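Local structure of nucleoprotein (Rift valley fever virus, 3OV9) at residues A118-S123 / P141-H146. The protein encapsidates the viral genomic RNA, shielding it from nucleases, and assembles into ring-shaped hexamers. Numbering follows the deposited sequence.
Sequences ALVVLS and PRHMMH
Leu119 carries most of the apolar contact, packing from helix 112-122 onto the backbone of 142-146, where the carbonyl oxygens of Arg142, His143 and Met145 all lie close to it. Its CB is 3.3 Å from Arg142 O, a carbonyl already taken up within the 3-10 turn by Met145 N. A chi1 of -67° sets CG anti to the carbonyl carbon. Beyond it, CD2 comes 3.4 Å from Met145 O, while CD1 lies by the backbone between Arg142 and His146, 3.8 Å from His146 CB. His143 O is buried with no polar partner in the model; Leu119 CD1 lies at its flank, 3.6 Å away.

One residue on, Val120 makes a CH-pi contact. Its CG2 stands over one face of the His143 imidazole, 3.9 Å from the ring centroid and shifted toward the CE1-NE2 rim. The same ring also stacks with Phe221.

Just past the helix's C-terminal end, the Arg142 chain bends at chi2 (58°) and passes Ser123, with Arg142 CG 3.9 Å from Ser123 CB. Ser123 OG is 3.4 Å from Arg142 NE, oblique to the guanidinium plane. NH1 is held by Tyr140 O and by a salt bridge to Asp134 OD1.

The pairing packs the end of helix 112-122 against the loop between helices 130-136 and 159-180. The His146 side chain lies about 5 Å from that of Ser105, a probable RNA-binding residue. Leu62 of helix 50-63 touches both Leu119 and His146, and Met144 and Met145 lean on helix 159-180. Val121 and Leu122 pack on Ile21 and Val25 of a neighbouring subunit, within the region 1-71 essential for oligomerization, so helix 112-122 borders a subunit interface of the hexamer.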
# COMPACT_ATOMS: atom_id res chain seq x y z
N ALA A 118 15.17 -16.43 39.18
CA ALA A 118 14.99 -17.54 38.24
C ALA A 118 15.74 -17.30 36.93
O ALA A 118 16.12 -18.25 36.25
CB ALA A 118 13.52 -17.80 37.98
N LEU A 119 15.94 -16.03 36.59
CA LEU A 119 16.66 -15.64 35.37
C LEU A 119 18.11 -16.15 35.34
O LEU A 119 18.65 -16.41 34.26
CB LEU A 119 16.63 -14.12 35.18
CG LEU A 119 15.28 -13.47 34.86
CD1 LEU A 119 15.35 -11.96 34.96
CD2 LEU A 119 14.77 -13.89 33.48
N VAL A 120 18.71 -16.29 36.52
CA VAL A 120 20.05 -16.86 36.66
C VAL A 120 20.09 -18.29 36.12
O VAL A 120 21.04 -18.67 35.42
CB VAL A 120 20.53 -16.82 38.14
CG1 VAL A 120 21.89 -17.48 38.30
CG2 VAL A 120 20.58 -15.37 38.63
N VAL A 121 19.06 -19.07 36.42
CA VAL A 121 18.95 -20.45 35.93
C VAL A 121 18.51 -20.48 34.46
O VAL A 121 19.00 -21.30 33.68
CB VAL A 121 17.97 -21.29 36.80
CG1 VAL A 121 17.69 -22.66 36.17
CG2 VAL A 121 18.52 -21.46 38.21
N LEU A 122 17.62 -19.56 34.09
CA LEU A 122 16.93 -19.62 32.79
C LEU A 122 17.64 -18.92 31.63
O LEU A 122 17.16 -18.98 30.49
CB LEU A 122 15.50 -19.08 32.94
CG LEU A 122 14.54 -19.89 33.81
CD1 LEU A 122 13.30 -19.08 34.16
CD2 LEU A 122 14.15 -21.19 33.12
N SER A 123 18.77 -18.27 31.92
CA SER A 123 19.54 -17.45 30.97
C SER A 123 19.58 -17.95 29.52
O SER A 123 19.28 -17.19 28.60
CB SER A 123 20.98 -17.28 31.50
OG SER A 123 21.77 -16.53 30.59
N PRO A 141 24.24 -8.45 33.88
CA PRO A 141 23.48 -8.97 35.01
C PRO A 141 22.21 -9.71 34.61
O PRO A 141 21.28 -9.11 34.06
CB PRO A 141 23.13 -7.70 35.81
CG PRO A 141 24.14 -6.71 35.40
CD PRO A 141 24.40 -6.99 33.96
N ARG A 142 22.18 -11.01 34.90
CA ARG A 142 21.04 -11.86 34.55
C ARG A 142 19.74 -11.42 35.24
O ARG A 142 18.67 -11.53 34.66
CB ARG A 142 21.35 -13.33 34.85
CG ARG A 142 21.93 -14.12 33.66
CD ARG A 142 23.21 -13.50 33.14
NE ARG A 142 23.92 -14.38 32.20
CZ ARG A 142 24.91 -13.98 31.40
NH1 ARG A 142 25.30 -12.71 31.41
NH2 ARG A 142 25.50 -14.84 30.59
N HIS A 143 19.85 -10.91 36.46
CA HIS A 143 18.69 -10.44 37.22
C HIS A 143 17.88 -9.34 36.49
O HIS A 143 16.70 -9.14 36.80
CB HIS A 143 19.11 -9.93 38.60
CG HIS A 143 19.64 -10.99 39.51
ND1 HIS A 143 20.97 -11.34 39.55
CD2 HIS A 143 19.01 -11.78 40.42
CE1 HIS A 143 21.15 -12.30 40.44
NE2 HIS A 143 19.97 -12.59 40.98
N MET A 144 18.52 -8.66 35.55
CA MET A 144 17.90 -7.55 34.81
C MET A 144 17.18 -8.00 33.54
O MET A 144 16.56 -7.19 32.85
CB MET A 144 18.95 -6.49 34.45
CG MET A 144 19.51 -5.69 35.62
SD MET A 144 20.63 -4.38 35.09
CE MET A 144 20.66 -3.37 36.57
N MET A 145 17.25 -9.30 33.23
CA MET A 145 16.81 -9.81 31.92
C MET A 145 15.33 -10.21 31.85
O MET A 145 14.99 -11.25 31.29
CB MET A 145 17.73 -10.95 31.46
CG MET A 145 19.15 -10.50 31.15
SD MET A 145 20.21 -11.84 30.56
CE MET A 145 19.36 -12.30 29.05
N HIS A 146 14.47 -9.36 32.40
CA HIS A 146 13.02 -9.44 32.17
C HIS A 146 12.41 -8.09 32.54
O HIS A 146 12.92 -7.42 33.44
CB HIS A 146 12.38 -10.58 32.97
CG HIS A 146 11.03 -10.98 32.44
ND1 HIS A 146 9.85 -10.54 33.00
CD2 HIS A 146 10.69 -11.74 31.37
CE1 HIS A 146 8.83 -11.04 32.32
NE2 HIS A 146 9.31 -11.77 31.33